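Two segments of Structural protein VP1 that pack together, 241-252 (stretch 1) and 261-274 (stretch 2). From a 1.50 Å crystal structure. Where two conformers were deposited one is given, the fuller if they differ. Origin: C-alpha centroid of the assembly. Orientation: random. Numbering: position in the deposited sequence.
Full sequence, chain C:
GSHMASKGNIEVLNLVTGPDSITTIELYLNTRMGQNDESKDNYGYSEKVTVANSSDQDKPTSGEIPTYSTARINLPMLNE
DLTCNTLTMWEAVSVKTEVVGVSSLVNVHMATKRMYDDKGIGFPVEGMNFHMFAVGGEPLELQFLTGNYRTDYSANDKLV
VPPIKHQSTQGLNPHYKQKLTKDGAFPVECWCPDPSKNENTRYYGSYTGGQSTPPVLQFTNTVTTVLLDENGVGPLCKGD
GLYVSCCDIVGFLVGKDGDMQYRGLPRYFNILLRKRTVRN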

# COMPACT_ATOMS: atom_id res chain seq x y z
N GLY C 241 -6.33 -36.62 -12.48
CA GLY C 241 -6.08 -35.41 -13.27
C GLY C 241 -5.92 -34.23 -12.35
O GLY C 241 -6.72 -34.05 -11.43
N LEU C 242 -4.90 -33.43 -12.60
CA LEU C 242 -4.65 -32.18 -11.87
C LEU C 242 -4.96 -31.05 -12.82
O LEU C 242 -4.45 -31.01 -13.94
N TYR C 243 -5.73 -30.08 -12.35
CA TYR C 243 -6.18 -28.99 -13.19
C TYR C 243 -5.58 -27.68 -12.73
O TYR C 243 -5.72 -27.31 -11.56
N VAL C 244 -4.92 -27.00 -13.67
CA VAL C 244 -4.22 -25.75 -13.39
C VAL C 244 -4.71 -24.71 -14.38
O VAL C 244 -4.78 -24.98 -15.58
N SER C 245 -5.03 -23.52 -13.87
CA SER C 245 -5.59 -22.47 -14.71
C SER C 245 -5.03 -21.13 -14.30
O SER C 245 -4.71 -20.94 -13.13
N CYS C 246 -4.99 -20.19 -15.23
CA CYS C 246 -4.47 -18.86 -14.89
C CYS C 246 -4.75 -17.81 -15.94
O CYS C 246 -5.20 -18.14 -17.05
N CYS C 247 -4.50 -16.56 -15.57
CA CYS C 247 -4.47 -15.46 -16.52
C CYS C 247 -3.61 -14.37 -15.90
O CYS C 247 -3.78 -14.05 -14.73
N ASP C 248 -2.69 -13.83 -16.67
CA ASP C 248 -1.80 -12.77 -16.19
C ASP C 248 -1.63 -11.65 -17.21
O ASP C 248 -0.71 -11.65 -18.02
N ILE C 249 -2.52 -10.67 -17.13
CA ILE C 249 -2.45 -9.48 -17.98
C ILE C 249 -1.62 -8.44 -17.25
O ILE C 249 -1.88 -8.15 -16.07
N VAL C 250 -0.62 -7.88 -17.92
CA VAL C 250 0.29 -6.91 -17.27
C VAL C 250 0.16 -5.50 -17.79
O VAL C 250 0.83 -4.60 -17.29
N GLY C 251 -0.74 -5.29 -18.74
CA GLY C 251 -1.02 -3.96 -19.26
C GLY C 251 -1.26 -3.98 -20.76
O GLY C 251 -1.54 -5.03 -21.36
N PHE C 252 -1.13 -2.80 -21.34
CA PHE C 252 -1.27 -2.58 -22.79
C PHE C 252 0.01 -2.02 -23.38
O PHE C 252 0.68 -1.16 -22.80
N GLN C 261 -2.78 -2.97 -27.50
CA GLN C 261 -2.88 -4.43 -27.42
C GLN C 261 -2.63 -4.89 -25.99
O GLN C 261 -1.69 -4.41 -25.35
N TYR C 262 -3.43 -5.82 -25.49
CA TYR C 262 -3.13 -6.48 -24.23
C TYR C 262 -1.79 -7.19 -24.31
O TYR C 262 -1.44 -7.73 -25.34
N ARG C 263 -1.06 -7.17 -23.21
CA ARG C 263 0.16 -7.96 -23.03
C ARG C 263 0.02 -8.88 -21.82
O ARG C 263 -0.39 -8.42 -20.75
N GLY C 264 0.35 -10.16 -22.03
CA GLY C 264 0.29 -11.17 -20.99
C GLY C 264 1.63 -11.83 -20.79
O GLY C 264 2.48 -11.77 -21.68
N LEU C 265 1.81 -12.44 -19.61
CA LEU C 265 3.02 -13.17 -19.30
C LEU C 265 2.70 -14.62 -18.90
O LEU C 265 1.59 -14.90 -18.41
N PRO C 266 3.67 -15.52 -19.06
CA PRO C 266 3.47 -16.89 -18.66
C PRO C 266 3.54 -17.05 -17.14
O PRO C 266 4.06 -16.19 -16.44
N ARG C 267 3.00 -18.16 -16.65
CA ARG C 267 3.06 -18.48 -15.24
C ARG C 267 3.62 -19.90 -15.09
O ARG C 267 3.25 -20.82 -15.83
N TYR C 268 4.48 -20.03 -14.09
CA TYR C 268 5.10 -21.29 -13.71
C TYR C 268 4.44 -21.85 -12.46
O TYR C 268 4.01 -21.09 -11.60
N PHE C 269 4.38 -23.17 -12.36
CA PHE C 269 3.82 -23.86 -11.21
C PHE C 269 4.68 -25.04 -10.80
O PHE C 269 5.12 -25.81 -11.65
N ASN C 270 4.86 -25.20 -9.50
CA ASN C 270 5.44 -26.41 -8.93
C ASN C 270 4.51 -26.86 -7.81
O ASN C 270 4.40 -26.20 -6.78
N ILE C 271 3.83 -27.97 -8.05
CA ILE C 271 2.79 -28.45 -7.16
C ILE C 271 3.22 -29.74 -6.48
O ILE C 271 3.66 -30.69 -7.13
N LEU C 272 3.10 -29.76 -5.16
CA LEU C 272 3.41 -30.93 -4.35
C LEU C 272 2.13 -31.68 -4.09
O LEU C 272 1.15 -31.08 -3.67
N LEU C 273 2.14 -33.00 -4.33
CA LEU C 273 0.96 -33.85 -4.09
C LEU C 273 1.33 -35.04 -3.24
O LEU C 273 2.49 -35.49 -3.25
N ARG C 274 0.34 -35.56 -2.53
CA ARG C 274 0.53 -36.68 -1.64
C ARG C 274 -0.62 -37.66 -1.82
O ARG C 274 -1.71 -37.28 -2.26

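Where the two strands stand well apart, with Val244 CA 8.5 Å from Phe269 CA, side chains bridge the gap. Val244 (t) and Phe269 (m) both point toward the opposing stretch, and Val244 CG1 sits over the ring face, 3.3 Å from Phe269 CZ, a CH-pi contact that a flat ring and a compact methyl make well. The other methyl, Val244 CG2, meets Ile271 CD1 at 3.7 Å. Leu242 (t, p) extends this apolar row, its CD2 lying 3.8 Å from Ile271 CD1 and its CD1 4.3 Å from Leu273 CD2. In the other direction Cys246 (p), small and polarizable, brings SG to the edge of the Phe269 ring, 4.0 Å from CZ.

Farther along, the backbones close into an antiparallel ladder. Ile249 and Phe252, both m, share a face with Tyr262 (m): Ile249 CG2 is 3.8 Å from Tyr262 CD1, and Phe252 CZ is 3.5 Å from Tyr262 CE1, the two rings meeting obliquely. Val250 CG1 touches Leu265 CD1 at 3.8 Å.

The polar edge is Asp248 (m), which points toward Arg267. The extended start of Arg267 (t, t) passes Cys246 before its guanidinium forms a two-pronged salt bridge: NH2 donates to Asp248 OD1 at 2.8 Å, NE to Asp248 OD2 at 2.9 Å. Charge thus meets charge within a buried setting. One water donates to Asp248 OD2 and Leu265 O, each 2.7 Å from its oxygen.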

# COMPACT_ATOMS: atom_id res chain seq x y z
CB LEU C 242 -3.19 -32.12 -11.45
CG LEU C 242 -2.67 -30.84 -10.81
CD1 LEU C 242 -3.40 -30.59 -9.49
CD2 LEU C 242 -1.17 -30.96 -10.60
CB TYR C 243 -7.72 -28.95 -13.17
CG TYR C 243 -8.34 -30.26 -13.66
CD1 TYR C 243 -8.32 -31.40 -12.88
CD2 TYR C 243 -8.93 -30.32 -14.91
CE1 TYR C 243 -8.88 -32.58 -13.34
CE2 TYR C 243 -9.49 -31.49 -15.37
CZ TYR C 243 -9.47 -32.61 -14.58
OH TYR C 243 -10.04 -33.75 -15.06
CB VAL C 244 -2.70 -25.94 -13.53
CG1 VAL C 244 -1.97 -24.66 -13.20
CG2 VAL C 244 -2.23 -27.08 -12.63
CB SER C 245 -7.11 -22.44 -14.59
OG SER C 245 -7.69 -23.73 -14.79
CB CYS C 246 -2.97 -18.92 -14.59
SG CYS C 246 -1.93 -19.41 -15.98
CB CYS C 247 -5.87 -14.95 -16.83
SG CYS C 247 -5.91 -13.69 -18.13
CB ASP C 248 -0.44 -13.36 -15.79
CG ASP C 248 -0.54 -14.25 -14.58
OD1 ASP C 248 -0.61 -13.67 -13.45
OD2 ASP C 248 -0.60 -15.49 -14.73
CB ILE C 249 -3.86 -8.92 -18.19
CG1 ILE C 249 -4.70 -9.93 -18.98
CG2 ILE C 249 -3.81 -7.55 -18.85
CD1 ILE C 249 -6.18 -9.66 -19.00
CB VAL C 250 1.75 -7.38 -17.30
CG1 VAL C 250 1.95 -8.63 -16.46
CG2 VAL C 250 2.20 -7.63 -18.74
CB PHE C 252 -2.41 -1.59 -23.07
CG PHE C 252 -3.76 -2.13 -22.69
CD1 PHE C 252 -4.44 -2.98 -23.53
CD2 PHE C 252 -4.33 -1.80 -21.47
CE1 PHE C 252 -5.68 -3.49 -23.17
CE2 PHE C 252 -5.56 -2.32 -21.10
CZ PHE C 252 -6.23 -3.17 -21.96
CB GLN C 261 -1.80 -5.07 -28.28
CG GLN C 261 -1.94 -4.84 -29.77
CD GLN C 261 -0.68 -5.24 -30.48
OE1 GLN C 261 0.26 -4.43 -30.61
NE2 GLN C 261 -0.61 -6.49 -30.92
CB TYR C 262 -4.15 -7.56 -23.91
CG TYR C 262 -5.49 -7.13 -23.43
CD1 TYR C 262 -5.71 -6.88 -22.10
CD2 TYR C 262 -6.55 -6.98 -24.31
CE1 TYR C 262 -6.97 -6.53 -21.62
CE2 TYR C 262 -7.80 -6.60 -23.86
CZ TYR C 262 -8.01 -6.38 -22.52
OH TYR C 262 -9.24 -6.04 -22.02
CB ARG C 263 1.35 -7.05 -22.82
CG ARG C 263 2.67 -7.74 -22.49
CD ARG C 263 3.03 -8.82 -23.50
NE ARG C 263 4.43 -9.20 -23.45
CZ ARG C 263 4.94 -10.30 -23.98
NH1 ARG C 263 4.14 -11.18 -24.57
NH2 ARG C 263 6.23 -10.57 -23.87
CB LEU C 265 3.81 -12.49 -18.18
CG LEU C 265 4.46 -11.15 -18.55
CD1 LEU C 265 5.14 -10.57 -17.32
CD2 LEU C 265 5.47 -11.27 -19.68
CB PRO C 266 4.62 -17.65 -19.33
CG PRO C 266 5.59 -16.62 -19.84
CD PRO C 266 5.05 -15.26 -19.51
CB ARG C 267 1.67 -18.40 -14.62
CG ARG C 267 1.64 -18.72 -13.13
CD ARG C 267 0.26 -18.43 -12.56
NE ARG C 267 0.00 -17.01 -12.33
CZ ARG C 267 0.25 -16.36 -11.19
NH1 ARG C 267 0.81 -16.98 -10.15
NH2 ARG C 267 -0.06 -15.07 -11.07
CB TYR C 268 6.57 -21.03 -13.44
CG TYR C 268 7.27 -22.16 -12.73
CD1 TYR C 268 7.83 -23.21 -13.45
CD2 TYR C 268 7.39 -22.17 -11.34
CE1 TYR C 268 8.48 -24.27 -12.80
CE2 TYR C 268 8.04 -23.21 -10.69
CZ TYR C 268 8.60 -24.24 -11.42
OH TYR C 268 9.26 -25.27 -10.78
CB PHE C 269 2.43 -24.43 -11.51
CG PHE C 269 1.42 -23.43 -12.02
CD1 PHE C 269 1.37 -23.13 -13.37
CD2 PHE C 269 0.47 -22.87 -11.17
CE1 PHE C 269 0.41 -22.27 -13.88
CE2 PHE C 269 -0.48 -21.99 -11.68
CZ PHE C 269 -0.48 -21.70 -13.03
CB ASN C 270 6.86 -26.16 -8.40
CG ASN C 270 7.55 -27.43 -7.93
OD1 ASN C 270 8.45 -27.96 -8.59
ND2 ASN C 270 7.14 -27.94 -6.78
CB ILE C 271 1.48 -28.67 -7.95
CG1 ILE C 271 1.03 -27.34 -8.58
CG2 ILE C 271 0.41 -29.25 -7.05
CD1 ILE C 271 0.08 -27.48 -9.74
CB LEU C 272 4.03 -30.48 -3.03
CG LEU C 272 4.39 -31.58 -2.05
CD1 LEU C 272 5.60 -32.34 -2.57
CD2 LEU C 272 4.66 -31.01 -0.67
CB LEU C 273 0.32 -34.35 -5.38
CG LEU C 273 -0.10 -33.24 -6.35
CD1 LEU C 273 0.94 -33.12 -7.45
CD2 LEU C 273 -1.46 -33.51 -6.96
CB ARG C 274 0.62 -36.22 -0.19
CG ARG C 274 -0.68 -35.67 0.40
CD ARG C 274 -0.49 -35.17 1.81
NE ARG C 274 -1.68 -34.51 2.33
CZ ARG C 274 -1.72 -33.73 3.42
NH1 ARG C 274 -0.63 -33.50 4.14
NH2 ARG C 274 -2.85 -33.17 3.81
O HOH W 1 -0.37 -16.44 -17.30